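Local coordinates for DNA polymerase (Pyrobaculum calidifontis, PDB 5MDN), which probably catalyses template-directed DNA synthesis, adding nucleotides from deoxyribonucleoside triphosphates to a growing strand with release of diphosphate, at residues Val211-Gly214 against Phe215-Val219; Val290-Leu293 against Asp294-Ala297; Glu407-Pro410 against Gly411-Asp415; Val743-Tyr746 against Ile747-Val751. One frame throughout, in Å; residues are numbered along the deposited sequence.

Contact 1 (Val211-Gly214 against Phe215-Val219); sequences VIRG and FVDFV
F215 N donates a hydrogen bond to V211 O at 2.8 Å, while the F215 ring, with CG trans to the backbone N (chi1 180°), leans off the helix to meet the F168 ring and touch L189 and W237. One residue on, V216 N bonds I212 O, and the two side chains brush through their CG2 atoms at 4.4 Å. V216 CB also lies over one face of the R213 guanidinium. D217 carries the polar grip. Its N binds R213 O at 3.0 Å, and its OD2 receives R213 NE at 3.2 Å in a nearly straight salt bridge. OD2 lies in the guanidinium plane, yet NE stands 50° out of the carboxylate plane; a weak second bond joins R213 NH2 to OD1. Bends at chi2 and chi3 fold the arginine over to its partner. Replacing R213 by an alanine would probably leave the D217 carboxylate without its salt-bridge partner across the turn and open a gap beside V216. F218 N closes the series on G214 O at 3.0 Å. The whole is a regular run of alpha-helical bonds with an i to i+4 Arg-Asp salt bridge on one flank, in helix 209-222, which packs on the mixed sheet of the RNase H-like exonuclease domain.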
loop_
_atom_site.group_PDB
_atom_site.type_symbol
_atom_site.label_atom_id
_atom_site.label_comp_id
_atom_site.label_asym_id
_atom_site.label_seq_id
_atom_site.Cartn_x
_atom_site.Cartn_y
_atom_site.Cartn_z
ATOM N N VAL A 211 -9.362 -2.736 -30.033
ATOM C CA VAL A 211 -8.845 -3.269 -28.775
ATOM C C VAL A 211 -9.685 -2.798 -27.592
ATOM O O VAL A 211 -10.030 -3.591 -26.707
ATOM C CB VAL A 211 -7.358 -2.900 -28.608
ATOM C CG1 VAL A 211 -7.134 -1.421 -28.857
ATOM C CG2 VAL A 211 -6.872 -3.277 -27.219
ATOM N N ILE A 212 -10.031 -1.508 -27.549
ATOM C CA ILE A 212 -10.891 -1.020 -26.473
ATOM C C ILE A 212 -12.260 -1.681 -26.553
ATOM O O ILE A 212 -12.847 -2.059 -25.531
ATOM C CB ILE A 212 -10.997 0.517 -26.516
ATOM C CG1 ILE A 212 -9.637 1.157 -26.234
ATOM C CG2 ILE A 212 -12.027 1.015 -25.507
ATOM C CD1 ILE A 212 -9.635 2.669 -26.354
ATOM N N ARG A 213 -12.787 -1.834 -27.769
ATOM C CA ARG A 213 -14.032 -2.570 -27.953
ATOM C C ARG A 213 -13.889 -4.014 -27.486
ATOM O O ARG A 213 -14.789 -4.560 -26.838
ATOM C CB ARG A 213 -14.448 -2.523 -29.422
ATOM C CG ARG A 213 -15.851 -3.030 -29.688
ATOM C CD ARG A 213 -16.882 -2.107 -29.056
ATOM N NE ARG A 213 -17.480 -2.667 -27.851
ATOM C CZ ARG A 213 -17.997 -1.935 -26.870
ATOM N NH1 ARG A 213 -17.991 -0.612 -26.953
ATOM N NH2 ARG A 213 -18.527 -2.525 -25.808
ATOM N N GLY A 214 -12.759 -4.649 -27.809
ATOM C CA GLY A 214 -12.548 -6.028 -27.397
ATOM C C GLY A 214 -12.400 -6.182 -25.895
ATOM O O GLY A 214 -12.907 -7.143 -25.308
ATOM N N PHE A 215 -11.688 -5.251 -25.254
ATOM C CA PHE A 215 -11.549 -5.288 -23.801
ATOM C C PHE A 215 -12.906 -5.160 -23.116
ATOM O O PHE A 215 -13.241 -5.947 -22.224
ATOM C CB PHE A 215 -10.600 -4.184 -23.335
ATOM C CG PHE A 215 -10.397 -4.145 -21.846
ATOM C CD1 PHE A 215 -10.077 -5.296 -21.144
ATOM C CD2 PHE A 215 -10.518 -2.954 -21.149
ATOM C CE1 PHE A 215 -9.888 -5.259 -19.772
ATOM C CE2 PHE A 215 -10.330 -2.911 -19.780
ATOM C CZ PHE A 215 -10.015 -4.064 -19.090
ATOM N N VAL A 216 -13.694 -4.157 -23.515
ATOM C CA VAL A 216 -14.996 -3.929 -22.892
ATOM C C VAL A 216 -15.900 -5.142 -23.082
ATOM O O VAL A 216 -16.561 -5.600 -22.143
ATOM C CB VAL A 216 -15.642 -2.648 -23.450
ATOM C CG1 VAL A 216 -17.054 -2.497 -22.922
ATOM C CG2 VAL A 216 -14.806 -1.432 -23.085
ATOM N N ASP A 217 -15.941 -5.682 -24.304
ATOM C CA ASP A 217 -16.791 -6.840 -24.569
ATOM C C ASP A 217 -16.352 -8.053 -23.757
ATOM O O ASP A 217 -17.193 -8.833 -23.296
ATOM C CB ASP A 217 -16.792 -7.163 -26.063
ATOM C CG ASP A 217 -17.660 -6.214 -26.864
ATOM O OD1 ASP A 217 -18.708 -5.785 -26.334
ATOM O OD2 ASP A 217 -17.303 -5.903 -28.021
ATOM N N PHE A 218 -15.041 -8.233 -23.573
ATOM C CA PHE A 218 -14.563 -9.381 -22.807
ATOM C C PHE A 218 -14.949 -9.265 -21.335
ATOM O O PHE A 218 -15.366 -10.254 -20.721
ATOM C CB PHE A 218 -13.049 -9.529 -22.955
ATOM C CG PHE A 218 -12.519 -10.837 -22.431
ATOM C CD1 PHE A 218 -12.440 -11.946 -23.258
ATOM C CD2 PHE A 218 -12.106 -10.961 -21.114
ATOM C CE1 PHE A 218 -11.957 -13.151 -22.784
ATOM C CE2 PHE A 218 -11.624 -12.164 -20.634
ATOM C CZ PHE A 218 -11.549 -13.260 -21.470
ATOM N N VAL A 219 -14.796 -8.074 -20.749
ATOM C CA VAL A 219 -15.175 -7.879 -19.352
ATOM C C VAL A 219 -16.661 -8.153 -19.160
ATOM O O VAL A 219 -17.067 -8.818 -18.199
ATOM C CB VAL A 219 -14.793 -6.461 -18.886
ATOM C CG1 VAL A 219 -15.342 -6.187 -17.492
ATOM C CG2 VAL A 219 -13.283 -6.284 -18.911
#

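Contact 2 (Val290-Leu293 against Asp294-Ala297); sequences VKTL and DRVA
R295 and T292 meet along most of the arginine's length, and the arginine can be followed outward from its backbone. CB starts 3.5 Å from T292 OG1, and CG passes the same hydroxyl oxygen. CD then reaches V290, lying 3.5 Å from CG1 with CG2 close by, the two side chains crossing at about a right angle. The chain runs extended from CG to NE, and the twist at chi4 (84°) then turns NH1 to T292 OG1, 2.9 Å away, with the oxygen near the guanidinium plane. That hydroxyl works both ways: it accepts from NH1 and donates to D294 OD1, 2.9 Å from OG1 and approached from above the carboxylate plane. D294 OD2 hangs over one face of the guanidinium as a long ion pair that no N-H points at, and it has a firmer partner in R305 NE. A leucine in place of R295 would probably leave T292 OG1 without its donor and deprive D294 of one nearby positive charge. Backbone bonds fix the first turn: V296 N to T292 O and A297 N to L293 O, both 2.8 Å. T292 thus stands at the N-cap of helix 293-299, a helix start in the exonuclease domain that places the L293 side chain about 5 Å from that of D169, a magnesium-binding residue of this protein.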
loop_
_atom_site.group_PDB
_atom_site.type_symbol
_atom_site.label_atom_id
_atom_site.label_comp_id
_atom_site.label_asym_id
_atom_site.label_seq_id
_atom_site.Cartn_x
_atom_site.Cartn_y
_atom_site.Cartn_z
ATOM N N VAL A 290 12.978 -1.999 -5.685
ATOM C CA VAL A 290 12.818 -1.550 -7.066
ATOM C C VAL A 290 11.350 -1.602 -7.479
ATOM O O VAL A 290 10.811 -0.615 -7.993
ATOM C CB VAL A 290 13.697 -2.377 -8.023
ATOM C CG1 VAL A 290 13.656 -3.854 -7.655
ATOM C CG2 VAL A 290 13.258 -2.154 -9.464
ATOM N N LYS A 291 10.704 -2.754 -7.279
ATOM C CA LYS A 291 9.247 -2.893 -7.343
ATOM C C LYS A 291 8.693 -2.775 -8.762
ATOM O O LYS A 291 7.584 -2.272 -8.954
ATOM C CB LYS A 291 8.552 -1.891 -6.415
ATOM C CG LYS A 291 8.973 -2.020 -4.963
ATOM C CD LYS A 291 8.274 -1.005 -4.083
ATOM C CE LYS A 291 8.555 -1.276 -2.614
ATOM N NZ LYS A 291 9.962 -0.946 -2.250
ATOM N N THR A 292 9.440 -3.223 -9.766
ATOM C CA THR A 292 8.841 -3.440 -11.076
ATOM C C THR A 292 8.149 -4.801 -11.105
ATOM O O THR A 292 8.461 -5.699 -10.319
ATOM C CB THR A 292 9.889 -3.357 -12.187
ATOM O OG1 THR A 292 10.887 -4.364 -11.990
ATOM C CG2 THR A 292 10.548 -1.984 -12.199
ATOM N N LEU A 293 7.180 -4.937 -12.017
ATOM C CA LEU A 293 6.406 -6.175 -12.112
ATOM C C LEU A 293 7.309 -7.393 -12.273
ATOM O O LEU A 293 7.117 -8.415 -11.605
ATOM C CB LEU A 293 5.415 -6.088 -13.274
ATOM C CG LEU A 293 4.607 -7.351 -13.596
ATOM C CD1 LEU A 293 3.946 -7.926 -12.347
ATOM C CD2 LEU A 293 3.566 -7.066 -14.667
ATOM N N ASP A 294 8.305 -7.303 -13.159
ATOM C CA ASP A 294 9.163 -8.454 -13.426
ATOM C C ASP A 294 9.991 -8.832 -12.203
ATOM O O ASP A 294 10.194 -10.020 -11.926
ATOM C CB ASP A 294 10.071 -8.165 -14.621
ATOM C CG ASP A 294 10.860 -6.882 -14.456
ATOM O OD1 ASP A 294 10.232 -5.805 -14.362
ATOM O OD2 ASP A 294 12.107 -6.948 -14.421
ATOM N N ARG A 295 10.480 -7.837 -11.459
ATOM C CA ARG A 295 11.324 -8.128 -10.306
ATOM C C ARG A 295 10.512 -8.537 -9.082
ATOM O O ARG A 295 10.980 -9.356 -8.284
ATOM C CB ARG A 295 12.210 -6.923 -9.994
ATOM C CG ARG A 295 13.220 -6.626 -11.096
ATOM C CD ARG A 295 14.066 -5.410 -10.774
ATOM N NE ARG A 295 15.024 -5.103 -11.832
ATOM C CZ ARG A 295 14.736 -4.388 -12.914
ATOM N NH1 ARG A 295 13.514 -3.901 -13.083
ATOM N NH2 ARG A 295 15.671 -4.154 -13.826
ATOM N N VAL A 296 9.308 -7.985 -8.911
ATOM C CA VAL A 296 8.431 -8.453 -7.843
ATOM C C VAL A 296 7.948 -9.867 -8.139
ATOM O O VAL A 296 7.839 -10.704 -7.234
ATOM C CB VAL A 296 7.254 -7.480 -7.648
ATOM C CG1 VAL A 296 6.262 -8.033 -6.636
ATOM C CG2 VAL A 296 7.760 -6.127 -7.196
ATOM N N ALA A 297 7.640 -10.152 -9.407
ATOM C CA ALA A 297 7.234 -11.499 -9.797
ATOM C C ALA A 297 8.290 -12.532 -9.421
ATOM O O ALA A 297 7.956 -13.637 -8.977
ATOM C CB ALA A 297 6.956 -11.544 -11.298
#

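Contact 3 (Glu407-Pro410 against Gly411-Asp415); sequences EPKP and GLYSD
From K409 to Y413 the backbone stays extended, passing through P410 and then G411, whose backbone angles would press any CB against P410 O, before settling into strand 411-413. Its course brings the end of the Y413 side chain to the K409 carbonyl. Y413 OH donates to K409 O, 2.5 Å away. The approach is bent, 126° at the carbonyl oxygen, and the hydroxyl is tilted 22° from the carbonyl plane. Seen from the tyrosine, K409 O lies at the ring's edge, near its plane, with CE1 at 3.3 Å and CZ little farther. The hydroxyl also sits against the lysine's aliphatic root, K409 CB, 3.2 Å from OH. A chi1 of -56° sets the Y413 CG opposite the carbonyl carbon and points the ring at the loop. K409 bends at chi2, and its amino end runs away from the tyrosine. Around the pair, Y413 is joined by backbone bonds to V596, its side chain touches I557, and P408 rests on Y558 and F598. The single side-chain-to-backbone bond thus spans four residues and ties the loop after strand 404-406 to the edge strand of another antiparallel sheet. Beyond it the chain turns a corner at 414-415 into strand 416-420, which lies beside the hairpin bearing the YGDTDS motif of the family B polymerase palm.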
loop_
_atom_site.group_PDB
_atom_site.type_symbol
_atom_site.label_atom_id
_atom_site.label_comp_id
_atom_site.label_asym_id
_atom_site.label_seq_id
_atom_site.Cartn_x
_atom_site.Cartn_y
_atom_site.Cartn_z
ATOM N N GLU A 407 23.231 0.380 17.861
ATOM C CA GLU A 407 23.779 0.726 16.558
ATOM C C GLU A 407 24.726 -0.371 16.076
ATOM O O GLU A 407 25.550 -0.869 16.851
ATOM C CB GLU A 407 24.508 2.069 16.605
ATOM C CG GLU A 407 23.587 3.265 16.798
ATOM C CD GLU A 407 24.293 4.586 16.569
ATOM O OE1 GLU A 407 25.244 4.617 15.758
ATOM O OE2 GLU A 407 23.894 5.593 17.190
ATOM N N PRO A 408 24.635 -0.764 14.811
ATOM C CA PRO A 408 25.515 -1.812 14.288
ATOM C C PRO A 408 26.863 -1.263 13.841
ATOM O O PRO A 408 27.052 -0.060 13.648
ATOM C CB PRO A 408 24.726 -2.357 13.094
ATOM C CG PRO A 408 23.978 -1.161 12.592
ATOM C CD PRO A 408 23.674 -0.294 13.798
ATOM N N LYS A 409 27.811 -2.185 13.682
ATOM C CA LYS A 409 29.099 -1.850 13.090
ATOM C C LYS A 409 29.011 -2.111 11.593
ATOM O O LYS A 409 28.705 -3.243 11.197
ATOM C CB LYS A 409 30.213 -2.708 13.676
ATOM C CG LYS A 409 30.198 -2.976 15.186
ATOM C CD LYS A 409 29.770 -1.824 16.078
ATOM C CE LYS A 409 29.483 -2.374 17.474
ATOM N NZ LYS A 409 28.917 -1.368 18.411
ATOM N N PRO A 410 29.234 -1.116 10.735
ATOM C CA PRO A 410 29.192 -1.383 9.290
ATOM C C PRO A 410 30.210 -2.448 8.905
ATOM O O PRO A 410 31.389 -2.362 9.259
ATOM C CB PRO A 410 29.526 -0.024 8.666
ATOM C CG PRO A 410 29.145 0.976 9.707
ATOM C CD PRO A 410 29.412 0.316 11.032
ATOM N N GLY A 411 29.749 -3.452 8.172
ATOM C CA GLY A 411 30.617 -4.538 7.770
ATOM C C GLY A 411 29.816 -5.761 7.365
ATOM O O GLY A 411 28.591 -5.721 7.253
ATOM N N LEU A 412 30.550 -6.850 7.147
ATOM C CA LEU A 412 29.995 -8.100 6.648
ATOM C C LEU A 412 29.786 -9.082 7.794
ATOM O O LEU A 412 30.657 -9.246 8.653
ATOM C CB LEU A 412 30.923 -8.711 5.595
ATOM C CG LEU A 412 30.381 -9.816 4.688
ATOM C CD1 LEU A 412 29.411 -9.247 3.671
ATOM C CD2 LEU A 412 31.529 -10.538 3.995
ATOM N N TYR A 413 28.623 -9.736 7.800
ATOM C CA TYR A 413 28.272 -10.709 8.826
ATOM C C TYR A 413 27.644 -11.926 8.164
ATOM O O TYR A 413 26.802 -11.788 7.273
ATOM C CB TYR A 413 27.297 -10.121 9.857
ATOM C CG TYR A 413 27.791 -8.865 10.539
ATOM C CD1 TYR A 413 27.559 -7.615 9.980
ATOM C CD2 TYR A 413 28.483 -8.929 11.740
ATOM C CE1 TYR A 413 28.004 -6.463 10.598
ATOM C CE2 TYR A 413 28.934 -7.782 12.366
ATOM C CZ TYR A 413 28.691 -6.553 11.790
ATOM O OH TYR A 413 29.135 -5.409 12.412
ATOM N N SER A 414 28.051 -13.114 8.604
ATOM C CA SER A 414 27.580 -14.371 8.037
ATOM C C SER A 414 26.669 -15.094 9.022
ATOM O O SER A 414 26.892 -15.047 10.236
ATOM C CB SER A 414 28.758 -15.275 7.659
ATOM O OG SER A 414 29.573 -14.664 6.674
ATOM N N ASP A 415 25.644 -15.763 8.485
ATOM C CA ASP A 415 24.673 -16.522 9.269
ATOM C C ASP A 415 23.984 -15.647 10.310
ATOM O O ASP A 415 24.373 -15.644 11.481
ATOM C CB ASP A 415 25.343 -17.721 9.949
ATOM C CG ASP A 415 25.821 -18.764 8.957
ATOM O OD1 ASP A 415 25.154 -18.946 7.916
ATOM O OD2 ASP A 415 26.859 -19.405 9.222
#

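Contact 4 (Val743-Tyr746 against Ile747-Val751); sequences VDYY and IEKQV
Across one face of the Y745 ring lies K749 CD, 3.5 Å from the ring centroid and 21° off its normal, a CH-pi contact displaced toward CE2 and CZ. At the ring's far end the lysine curls round: bends at chi3 and chi4 bring NZ to Y745 OH at 2.8 Å, where it donates a hydrogen bond. One side chain therefore meets the tyrosine twice, by carbon over the face and by nitrogen at the hydroxyl. The backbone beneath pairs the same residues, K749 N giving an almost straight bond to Y745 O at 3.2 Å. From the next carbonyl on the helix widens, V751 N reaching back five residues to Y746 O at 3.3 Å in a pi-type turn. On another side V743 CG2 and I747 CD1 pack at 3.6 Å, while E748 lays its extended chain past D744 O. The D744 and E748 carboxylates, 5.1 Å apart between their OD2 and OE2 atoms, may repel each other mildly. Helix 743-756 is set among its neighbours by these residues: V743 and I747 lie on L665 of helix 647-666, I747 also on V662, and Y745 and Y746 lie against strand 716-718 at I718 and V717.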
loop_
_atom_site.group_PDB
_atom_site.type_symbol
_atom_site.label_atom_id
_atom_site.label_comp_id
_atom_site.label_asym_id
_atom_site.label_seq_id
_atom_site.Cartn_x
_atom_site.Cartn_y
_atom_site.Cartn_z
ATOM N N VAL A 743 32.652 8.269 -22.742
ATOM C CA VAL A 743 32.874 7.194 -21.779
ATOM C C VAL A 743 33.504 7.728 -20.498
ATOM O O VAL A 743 33.227 7.220 -19.406
ATOM C CB VAL A 743 33.720 6.078 -22.431
ATOM C CG1 VAL A 743 35.189 6.153 -22.014
ATOM C CG2 VAL A 743 33.137 4.723 -22.110
ATOM N N ASP A 744 34.353 8.757 -20.602
ATOM C CA ASP A 744 34.997 9.315 -19.417
ATOM C C ASP A 744 33.975 9.823 -18.408
ATOM O O ASP A 744 34.244 9.830 -17.202
ATOM C CB ASP A 744 35.950 10.437 -19.824
ATOM C CG ASP A 744 37.098 9.945 -20.681
ATOM O OD1 ASP A 744 37.097 8.751 -21.048
ATOM O OD2 ASP A 744 38.000 10.751 -20.992
ATOM N N TYR A 745 32.802 10.250 -18.876
ATOM C CA TYR A 745 31.733 10.637 -17.961
ATOM C C TYR A 745 31.197 9.424 -17.208
ATOM O O TYR A 745 31.103 9.436 -15.974
ATOM C CB TYR A 745 30.610 11.319 -18.749
ATOM C CG TYR A 745 29.453 11.847 -17.921
ATOM C CD1 TYR A 745 28.444 11.005 -17.466
ATOM C CD2 TYR A 745 29.339 13.205 -17.652
ATOM C CE1 TYR A 745 27.385 11.495 -16.724
ATOM C CE2 TYR A 745 28.277 13.706 -16.925
ATOM C CZ TYR A 745 27.306 12.846 -16.458
ATOM O OH TYR A 745 26.250 13.340 -15.725
ATOM N N TYR A 746 30.841 8.364 -17.938
ATOM C CA TYR A 746 30.153 7.229 -17.334
ATOM C C TYR A 746 31.049 6.382 -16.438
ATOM O O TYR A 746 30.532 5.691 -15.557
ATOM C CB TYR A 746 29.532 6.362 -18.428
ATOM C CG TYR A 746 28.262 6.955 -18.991
ATOM C CD1 TYR A 746 27.444 7.751 -18.201
ATOM C CD2 TYR A 746 27.886 6.733 -20.309
ATOM C CE1 TYR A 746 26.284 8.304 -18.702
ATOM C CE2 TYR A 746 26.725 7.285 -20.821
ATOM C CZ TYR A 746 25.928 8.068 -20.011
ATOM O OH TYR A 746 24.771 8.621 -20.509
ATOM N N ILE A 747 32.367 6.421 -16.624
ATOM C CA ILE A 747 33.254 5.725 -15.696
ATOM C C ILE A 747 33.499 6.554 -14.443
ATOM O O ILE A 747 33.496 6.024 -13.326
ATOM C CB ILE A 747 34.573 5.337 -16.391
ATOM C CG1 ILE A 747 34.337 4.168 -17.348
ATOM C CG2 ILE A 747 35.646 4.987 -15.370
ATOM C CD1 ILE A 747 34.566 4.497 -18.790
ATOM N N GLU A 748 33.683 7.866 -14.598
ATOM C CA GLU A 748 34.208 8.656 -13.491
ATOM C C GLU A 748 33.148 9.048 -12.468
ATOM O O GLU A 748 33.401 8.953 -11.263
ATOM C CB GLU A 748 34.904 9.910 -14.019
ATOM C CG GLU A 748 36.181 9.634 -14.788
ATOM C CD GLU A 748 36.831 10.900 -15.303
ATOM O OE1 GLU A 748 36.248 11.988 -15.101
ATOM O OE2 GLU A 748 37.919 10.805 -15.913
ATOM N N LYS A 749 31.961 9.486 -12.889
ATOM C CA LYS A 749 31.052 10.077 -11.914
ATOM C C LYS A 749 29.837 9.222 -11.576
ATOM O O LYS A 749 28.975 9.693 -10.831
ATOM C CB LYS A 749 30.610 11.475 -12.361
ATOM C CG LYS A 749 29.901 11.578 -13.693
ATOM C CD LYS A 749 29.763 13.049 -14.061
ATOM C CE LYS A 749 28.912 13.815 -13.053
ATOM N NZ LYS A 749 27.463 13.487 -13.175
ATOM N N GLN A 750 29.740 7.983 -12.074
ATOM C CA GLN A 750 28.679 7.095 -11.593
ATOM C C GLN A 750 29.055 5.620 -11.472
ATOM O O GLN A 750 28.781 5.022 -10.427
ATOM C CB GLN A 750 27.380 7.240 -12.384
ATOM C CG GLN A 750 26.523 8.280 -11.703
ATOM C CD GLN A 750 26.651 8.167 -10.175
ATOM O OE1 GLN A 750 26.417 7.105 -9.589
ATOM N NE2 GLN A 750 27.056 9.259 -9.531
ATOM N N VAL A 751 29.657 5.010 -12.495
ATOM C CA VAL A 751 29.927 3.575 -12.401
ATOM C C VAL A 751 30.861 3.293 -11.228
ATOM O O VAL A 751 30.686 2.309 -10.500
ATOM C CB VAL A 751 30.490 3.034 -13.729
ATOM C CG1 VAL A 751 31.103 1.656 -13.531
ATOM C CG2 VAL A 751 29.387 2.945 -14.772
#

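Along the chain the four contacts follow one another in series. Contacts 1 and 2 belong to the exonuclease domain: helix 209-222 and the start of helix 293-299, with centres about 27 Å apart. The side chains of F215 and L293 each lie within about 10 Å of those of D169 and D236, which bind magnesium in this protein, so both contacts border the region of that site. Contacts 3 and 4 fall within the polymerase part of the chain, about 30 Å between centres. Contact 3 belongs with the palm sheets, and contact 4 with the C-terminal helices, probably the thumb. Contact 1 lies about 54 Å from contact 3, centre to centre, across the chain's middle. None touches another; each is local to one helix, helix start or loop-to-strand turn.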